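Local coordinates for calcium-dependent protein kinase, putative (PDB 3MSE), which probably acts as a calcium-regulated serine/threonine protein kinase, and is represented here by its C-terminal domain, which binds calcium through EF-hands, at residues 56-61 with 78-83; 40-45 with 90-95; 146-151 with 165-170. All blocks are in the same frame, centred on the assembly; numbering follows the deposited sequence. Where two conformers were deposited one is given.

Contact 1. Residues 56-61 with 78-83; sequences LSHREI and ILQALD. With CA (calcium ion), chain E.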
# COMPACT_ATOMS: atom_id res chain seq x y z
N LEU A 56 6.37 13.72 -18.10
CA LEU A 56 6.93 12.99 -19.25
C LEU A 56 6.23 13.31 -20.54
O LEU A 56 5.03 13.11 -20.67
CB LEU A 56 6.88 11.46 -19.02
CG LEU A 56 7.66 10.89 -17.83
CD1 LEU A 56 7.62 9.37 -17.84
CD2 LEU A 56 9.09 11.40 -17.83
N SER A 57 6.98 13.81 -21.52
CA SER A 57 6.41 14.00 -22.85
C SER A 57 6.31 12.65 -23.58
O SER A 57 6.90 11.67 -23.14
CB SER A 57 7.22 15.00 -23.68
OG SER A 57 8.45 14.44 -24.09
N HIS A 58 5.58 12.61 -24.69
CA HIS A 58 5.54 11.40 -25.52
C HIS A 58 6.94 11.00 -25.99
O HIS A 58 7.34 9.83 -25.88
CB HIS A 58 4.55 11.55 -26.70
CG HIS A 58 3.11 11.48 -26.29
ND1 HIS A 58 2.10 11.11 -27.15
CD2 HIS A 58 2.50 11.74 -25.10
CE1 HIS A 58 0.94 11.15 -26.53
NE2 HIS A 58 1.15 11.53 -25.28
N ARG A 59 7.69 11.98 -26.50
CA ARG A 59 9.06 11.74 -26.97
C ARG A 59 9.98 11.17 -25.89
O ARG A 59 10.72 10.22 -26.15
CB ARG A 59 9.66 13.02 -27.56
CG ARG A 59 11.14 12.89 -27.94
CD ARG A 59 11.75 14.25 -28.24
NE ARG A 59 11.79 15.10 -27.05
CZ ARG A 59 12.46 14.80 -25.94
NH1 ARG A 59 13.15 13.66 -25.85
NH2 ARG A 59 12.43 15.64 -24.92
N GLU A 60 9.94 11.76 -24.69
CA GLU A 60 10.79 11.27 -23.58
C GLU A 60 10.61 9.78 -23.31
O GLU A 60 11.58 9.06 -23.04
CB GLU A 60 10.54 12.05 -22.28
CG GLU A 60 11.13 13.49 -22.28
CD GLU A 60 10.78 14.28 -21.01
OE1 GLU A 60 11.54 15.21 -20.67
OE2 GLU A 60 9.77 13.97 -20.33
N ILE A 61 9.36 9.32 -23.35
CA ILE A 61 9.05 7.91 -23.13
C ILE A 61 9.41 7.11 -24.41
O ILE A 61 10.00 6.03 -24.34
CB ILE A 61 7.55 7.72 -22.78
CG1 ILE A 61 7.23 8.40 -21.44
CG2 ILE A 61 7.15 6.26 -22.73
CD1 ILE A 61 5.75 8.42 -21.14
N ILE A 78 0.87 2.20 -25.71
CA ILE A 78 1.26 2.49 -24.34
C ILE A 78 1.09 4.00 -24.07
O ILE A 78 0.50 4.40 -23.06
CB ILE A 78 2.70 2.02 -24.06
CG1 ILE A 78 2.75 0.49 -23.99
CG2 ILE A 78 3.23 2.62 -22.76
CD1 ILE A 78 4.16 -0.06 -24.08
N LEU A 79 1.55 4.82 -25.00
CA LEU A 79 1.45 6.25 -24.88
C LEU A 79 0.01 6.73 -24.74
O LEU A 79 -0.28 7.52 -23.84
CB LEU A 79 2.16 6.95 -26.04
CG LEU A 79 3.68 7.00 -25.91
CD1 LEU A 79 4.29 7.70 -27.14
CD2 LEU A 79 4.12 7.71 -24.62
N GLN A 80 -0.90 6.22 -25.57
CA GLN A 80 -2.31 6.61 -25.48
C GLN A 80 -3.09 6.03 -24.28
O GLN A 80 -4.13 6.58 -23.90
CB GLN A 80 -3.03 6.33 -26.80
CG GLN A 80 -2.50 7.17 -27.95
CD GLN A 80 -2.69 8.67 -27.75
OE1 GLN A 80 -3.77 9.12 -27.38
NE2 GLN A 80 -1.65 9.44 -28.02
N ALA A 81 -2.58 4.94 -23.70
CA ALA A 81 -3.11 4.42 -22.43
C ALA A 81 -2.63 5.24 -21.21
O ALA A 81 -3.41 5.53 -20.29
CB ALA A 81 -2.73 2.95 -22.27
N LEU A 82 -1.34 5.58 -21.21
CA LEU A 82 -0.74 6.38 -20.17
C LEU A 82 -1.32 7.81 -20.13
O LEU A 82 -1.65 8.30 -19.05
CB LEU A 82 0.78 6.49 -20.36
CG LEU A 82 1.64 5.25 -20.10
CD1 LEU A 82 3.09 5.64 -20.22
CD2 LEU A 82 1.33 4.61 -18.70
N ASP A 83 -1.43 8.43 -21.30
CA ASP A 83 -1.90 9.82 -21.43
C ASP A 83 -3.42 9.84 -21.28
O ASP A 83 -4.18 10.07 -22.24
CB ASP A 83 -1.46 10.44 -22.76
CG ASP A 83 -1.46 11.98 -22.73
OD1 ASP A 83 -1.85 12.58 -21.69
OD2 ASP A 83 -1.08 12.59 -23.76
CA CA E . 10.02 16.03 -18.76
O HOH W 1 9.16 16.75 -20.26

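Contact 2. Residues 40-45 with 90-95; sequences YINELF and ITYTEF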
# COMPACT_ATOMS: atom_id res chain seq x y z
N TYR A 40 11.71 1.98 -7.59
CA TYR A 40 12.20 1.68 -8.94
C TYR A 40 11.48 2.55 -9.97
O TYR A 40 12.13 3.22 -10.78
CB TYR A 40 12.08 0.19 -9.30
CG TYR A 40 12.61 -0.12 -10.69
CD1 TYR A 40 13.98 -0.25 -10.92
CD2 TYR A 40 11.74 -0.23 -11.78
CE1 TYR A 40 14.48 -0.50 -12.20
CE2 TYR A 40 12.22 -0.48 -13.06
CZ TYR A 40 13.58 -0.61 -13.26
OH TYR A 40 14.05 -0.87 -14.53
N ILE A 41 10.15 2.58 -9.91
CA ILE A 41 9.36 3.42 -10.80
C ILE A 41 9.77 4.89 -10.67
O ILE A 41 9.83 5.61 -11.67
CB ILE A 41 7.83 3.21 -10.60
CG1 ILE A 41 7.42 1.79 -11.01
CG2 ILE A 41 7.01 4.23 -11.39
CD1 ILE A 41 6.06 1.33 -10.47
N ASN A 42 10.09 5.30 -9.45
CA ASN A 42 10.55 6.67 -9.17
C ASN A 42 11.86 6.98 -9.87
O ASN A 42 12.04 8.06 -10.43
CB ASN A 42 10.76 6.89 -7.66
CG ASN A 42 9.45 7.14 -6.90
OD1 ASN A 42 8.39 7.29 -7.49
ND2 ASN A 42 9.55 7.20 -5.57
N GLU A 43 12.79 6.03 -9.81
CA GLU A 43 14.08 6.19 -10.46
C GLU A 43 13.94 6.14 -11.98
O GLU A 43 14.63 6.86 -12.70
CB GLU A 43 15.08 5.15 -9.95
CG GLU A 43 15.88 5.63 -8.72
CD GLU A 43 16.89 6.73 -9.06
OE1 GLU A 43 17.97 6.41 -9.60
OE2 GLU A 43 16.60 7.91 -8.78
N LEU A 44 13.02 5.30 -12.46
CA LEU A 44 12.72 5.23 -13.88
C LEU A 44 12.19 6.56 -14.38
O LEU A 44 12.67 7.10 -15.38
CB LEU A 44 11.73 4.11 -14.16
CG LEU A 44 11.56 3.67 -15.62
CD1 LEU A 44 12.87 3.10 -16.17
CD2 LEU A 44 10.43 2.64 -15.70
N PHE A 45 11.21 7.10 -13.66
CA PHE A 45 10.62 8.40 -14.00
C PHE A 45 11.69 9.50 -14.10
O PHE A 45 11.66 10.31 -15.01
CB PHE A 45 9.55 8.78 -12.96
CG PHE A 45 8.85 10.07 -13.24
CD1 PHE A 45 7.69 10.10 -14.00
CD2 PHE A 45 9.36 11.28 -12.75
CE1 PHE A 45 7.03 11.29 -14.28
CE2 PHE A 45 8.71 12.48 -13.02
CZ PHE A 45 7.54 12.49 -13.79
N ILE A 90 2.63 13.58 -19.43
CA ILE A 90 2.18 12.49 -18.60
C ILE A 90 2.73 12.67 -17.20
O ILE A 90 3.94 12.86 -17.02
CB ILE A 90 2.62 11.12 -19.19
CG1 ILE A 90 1.77 10.81 -20.43
CG2 ILE A 90 2.49 10.01 -18.15
CD1 ILE A 90 2.53 10.17 -21.54
N THR A 91 1.84 12.62 -16.22
CA THR A 91 2.26 12.89 -14.84
C THR A 91 2.91 11.69 -14.21
O THR A 91 2.78 10.55 -14.70
CB THR A 91 1.08 13.31 -13.93
OG1 THR A 91 0.20 12.21 -13.77
CG2 THR A 91 0.32 14.52 -14.50
N TYR A 92 3.59 11.94 -13.09
CA TYR A 92 4.13 10.89 -12.26
C TYR A 92 3.10 9.82 -11.90
O TYR A 92 3.36 8.61 -12.00
CB TYR A 92 4.72 11.48 -10.98
CG TYR A 92 5.05 10.41 -9.99
CD1 TYR A 92 6.19 9.62 -10.14
CD2 TYR A 92 4.19 10.14 -8.91
CE1 TYR A 92 6.47 8.60 -9.24
CE2 TYR A 92 4.47 9.13 -8.00
CZ TYR A 92 5.61 8.37 -8.17
OH TYR A 92 5.90 7.37 -7.28
N THR A 93 1.93 10.28 -11.46
CA THR A 93 0.85 9.37 -11.08
C THR A 93 0.38 8.53 -12.27
O THR A 93 0.13 7.34 -12.13
CB THR A 93 -0.32 10.17 -10.44
OG1 THR A 93 0.17 10.75 -9.23
CG2 THR A 93 -1.49 9.25 -10.09
N GLU A 94 0.23 9.16 -13.43
CA GLU A 94 -0.20 8.45 -14.64
C GLU A 94 0.82 7.41 -15.15
O GLU A 94 0.43 6.33 -15.64
CB GLU A 94 -0.57 9.45 -15.73
CG GLU A 94 -1.76 10.34 -15.29
CD GLU A 94 -1.90 11.61 -16.12
OE1 GLU A 94 -2.85 12.38 -15.84
OE2 GLU A 94 -1.08 11.85 -17.05
N PHE A 95 2.10 7.74 -15.01
CA PHE A 95 3.21 6.88 -15.42
C PHE A 95 3.20 5.67 -14.51
O PHE A 95 3.30 4.53 -14.94
CB PHE A 95 4.55 7.61 -15.29
CG PHE A 95 5.75 6.78 -15.71
CD1 PHE A 95 6.69 6.38 -14.77
CD2 PHE A 95 5.95 6.43 -17.05
CE1 PHE A 95 7.82 5.63 -15.16
CE2 PHE A 95 7.07 5.67 -17.45
CZ PHE A 95 8.00 5.28 -16.52

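Contact 3. Residues 146-151 with 165-170; sequences NFFLSV and NKISFQ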
# COMPACT_ATOMS: atom_id res chain seq x y z
N ASN A 146 -3.50 -14.17 26.56
CA ASN A 146 -3.94 -12.77 26.56
C ASN A 146 -4.41 -12.31 25.18
O ASN A 146 -5.47 -11.69 25.05
CB ASN A 146 -2.82 -11.85 27.04
CG ASN A 146 -2.47 -12.07 28.50
OD1 ASN A 146 -3.19 -12.75 29.24
ND2 ASN A 146 -1.35 -11.47 28.94
N PHE A 147 -3.62 -12.62 24.16
CA PHE A 147 -3.95 -12.20 22.80
C PHE A 147 -5.28 -12.80 22.32
O PHE A 147 -6.08 -12.10 21.68
CB PHE A 147 -2.80 -12.52 21.84
CG PHE A 147 -3.16 -12.38 20.39
CD1 PHE A 147 -3.43 -13.51 19.61
CD2 PHE A 147 -3.25 -11.12 19.79
CE1 PHE A 147 -3.77 -13.39 18.27
CE2 PHE A 147 -3.59 -10.99 18.45
CZ PHE A 147 -3.85 -12.13 17.69
N PHE A 148 -5.51 -14.08 22.62
CA PHE A 148 -6.75 -14.75 22.21
C PHE A 148 -7.98 -14.20 22.93
O PHE A 148 -9.06 -14.07 22.33
CB PHE A 148 -6.64 -16.27 22.35
CG PHE A 148 -6.02 -16.95 21.15
CD1 PHE A 148 -6.81 -17.41 20.11
CD2 PHE A 148 -4.63 -17.10 21.06
CE1 PHE A 148 -6.24 -18.02 19.00
CE2 PHE A 148 -4.05 -17.71 19.95
CZ PHE A 148 -4.84 -18.16 18.92
N LEU A 149 -7.81 -13.85 24.20
CA LEU A 149 -8.86 -13.22 24.98
C LEU A 149 -9.20 -11.84 24.42
O LEU A 149 -10.39 -11.50 24.25
CB LEU A 149 -8.47 -13.16 26.47
CG LEU A 149 -8.40 -14.54 27.16
CD1 LEU A 149 -7.66 -14.49 28.51
CD2 LEU A 149 -9.78 -15.21 27.31
N SER A 150 -8.17 -11.06 24.08
CA SER A 150 -8.36 -9.75 23.47
C SER A 150 -9.14 -9.83 22.16
O SER A 150 -10.13 -9.11 21.97
CB SER A 150 -7.02 -9.04 23.26
OG SER A 150 -6.38 -8.79 24.50
N VAL A 151 -8.72 -10.72 21.26
CA VAL A 151 -9.42 -10.94 19.99
C VAL A 151 -10.91 -11.28 20.20
O VAL A 151 -11.78 -10.74 19.50
CB VAL A 151 -8.73 -12.03 19.14
CG1 VAL A 151 -9.61 -12.46 17.95
CG2 VAL A 151 -7.37 -11.55 18.65
N ASN A 165 -11.04 -21.75 20.48
CA ASN A 165 -9.91 -20.84 20.66
C ASN A 165 -9.15 -20.71 19.33
O ASN A 165 -7.96 -21.02 19.23
CB ASN A 165 -9.00 -21.30 21.79
CG ASN A 165 -8.39 -20.14 22.55
OD1 ASN A 165 -9.11 -19.27 23.05
ND2 ASN A 165 -7.06 -20.11 22.63
N LYS A 166 -9.90 -20.29 18.32
CA LYS A 166 -9.43 -20.12 16.96
C LYS A 166 -9.91 -18.75 16.50
O LYS A 166 -10.81 -18.16 17.10
CB LYS A 166 -10.03 -21.20 16.06
CG LYS A 166 -9.93 -22.62 16.61
CD LYS A 166 -10.44 -23.67 15.62
CE LYS A 166 -9.38 -24.04 14.59
NZ LYS A 166 -8.20 -24.71 15.22
N ILE A 167 -9.32 -18.24 15.42
CA ILE A 167 -9.64 -16.91 14.94
C ILE A 167 -9.87 -16.93 13.43
O ILE A 167 -8.98 -17.29 12.66
CB ILE A 167 -8.51 -15.89 15.31
CG1 ILE A 167 -8.32 -15.80 16.83
CG2 ILE A 167 -8.79 -14.52 14.71
CD1 ILE A 167 -7.03 -15.09 17.27
N SER A 168 -11.08 -16.54 13.02
CA SER A 168 -11.41 -16.38 11.60
C SER A 168 -10.80 -15.08 11.09
O SER A 168 -10.37 -14.25 11.89
CB SER A 168 -12.93 -16.32 11.43
OG SER A 168 -13.44 -15.05 11.84
N PHE A 169 -10.80 -14.89 9.77
CA PHE A 169 -10.29 -13.65 9.22
C PHE A 169 -11.08 -12.45 9.71
O PHE A 169 -10.51 -11.39 9.95
CB PHE A 169 -10.24 -13.64 7.69
CG PHE A 169 -9.84 -12.31 7.13
CD1 PHE A 169 -10.74 -11.54 6.40
CD2 PHE A 169 -8.57 -11.78 7.40
CE1 PHE A 169 -10.39 -10.29 5.91
CE2 PHE A 169 -8.21 -10.53 6.92
CZ PHE A 169 -9.12 -9.78 6.17
N GLN A 170 -12.39 -12.63 9.86
CA GLN A 170 -13.28 -11.55 10.27
C GLN A 170 -12.99 -11.11 11.71
O GLN A 170 -12.91 -9.91 11.98
CB GLN A 170 -14.76 -11.95 10.10
CG GLN A 170 -15.72 -10.77 9.95
CD GLN A 170 -15.42 -9.91 8.72
OE1 GLN A 170 -15.34 -8.69 8.81
NE2 GLN A 170 -15.24 -10.56 7.56

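Contact 1. Residues 56-61 with 78-83
The first torsions of H58 and D83 set the positions from which imidazole and carboxylate meet. H58 CG lies beside its backbone N, anti to the carbonyl carbon (chi1 -74°), and D83 CG is anti to its backbone N (chi1 -159°). The contact joins two paired EF-hands: exiting helix 58-67 of the first packs on entering helix 72-82 of the second. H58 NE2 donates to D83 OD2 at 2.9 Å. It approaches on the anti side, 32° out of the carboxylate plane. The carboxylate also takes R87 N on OD1 and G88 N on OD2, so both oxygens are held by its own loop. Its charge would probably favour a protonated imidazole. L79 lies over one face of the H58 ring. Deeper in, I61 and L79 slide past each other in opposite directions, with I61 CG2 3.9 Å from L79 CD2. I61 CD1 also meets L82 CD1 at 4.0 Å. At the start of helix 58-67, S57 and E60 form a capping box. E60 grips the calcium ion with OE1 and OE2, each 2.6 Å from it, while E60 OE2 also accepts from S57 N at 3.0 Å.

Contact 2. Residues 40-45 with 90-95
Y92 OH donates to N42 OD1. The modelled length, 2.5 Å, is unusually short, and its exact value is doubtful. The Y92 ring edge also faces F45 in a T-shaped (edge-to-face) pair. The two planes stand at 83°, and the centroids are 5.6 Å apart. Y92 CD1 is the atom above the F45 face, offset toward the rim near F45 CG. On the same residue pair, F45 CE1 comes within 3.6 Å of Y92 CA, so the ring reaches the backbone at the start of helix 92-99. F45 CG is anti to its backbone N (chi1 -178°), a position that carries CG out toward that helix start. F95 CD1 sits at the edge of the F45 ring, in its plane, 3.9 Å from F45 CD1. F95 is then met by two aliphatic side chains. L44 CD2 touches the ring edge, 3.7 Å from F95 CZ, and I41 CG2 lies 4.0 Å from F95 CD1.

The next shell sets the backbone of 90-95. T91 and E94 form a capping box: T91 OG1 accepts from E94 N at 3.1 Å, and E94 OE2 accepts from T91 N. E94 OE1 is taken by N85 ND2. I90 is bonded through its backbone to L56, whose side chain packs on F45 and F95. The second subunit closes in around the polar end, where its K39 packs on N42 and its S32 on Y92.

Helix 18-48 enters the first hand and helix 92-99 leaves the second. Their aromatic packing, beside the short antiparallel pair of loop strands, is the core arrangement of a paired EF-hand domain.

Contact 3. Residues 146-151 with 165-170
The shortest polar bond here is S150 N to N146 O, 2.9 Å, within helix 141-152. The next, V151 N to F147 O at 3.0 Å, ties together two residues that close on I167. F148 is the third. All three touch I167 CD1. F148 CE1 is nearest at 3.5 Å, V151 CG1 follows at 3.7 Å and F147 CE1 at 3.8 Å. V151 and I167 reach toward each other, tip to tip. I167 CG1 is anti to the carbonyl carbon (chi1 -60°), and it too lies against F148 CE1 and V151 CG1. N165 ND2 lies over one face of the F148 ring, 3.6 Å from F148 CG, with the amide and ring planes 31° apart. N165 O approaches the same ring, 3.5 Å from F148 CE1.

The fold here resembles an EF-hand, with helix 141-152 leading in and helix 169-177 leading out. I167 pairs through its backbone with I125 of the neighbouring calcium loop, and I130 packs on both F147 and F148. F147 also touches I19 and I23 of helix 18-48. The two segments share no hydrogen bond, so their cohesion rests on van der Waals contact around the I167 side chain, centred on CD1, and on an amide nitrogen over an aromatic face.

Contacts 1 and 2 belong to one paired EF-hand unit, with centres 11 Å apart. Contact 1 falls within the chain between the two segments of contact 2. They touch directly: L56 O lies 2.7 Å from I90 N, a probable hydrogen bond, and L56 CD1 packs 3.5 Å from F95 CD2. Both border the first calcium site. Contact 1 supplies E60 to it, and the F45 side chain of contact 2 is about 7 Å from the ion. Contact 3 lies on the opposite side of the chain's centre, its own centre 50 Å from that of contact 1 and 42 Å from that of contact 2. Its K166 side chain is about 6 Å from the second calcium ion.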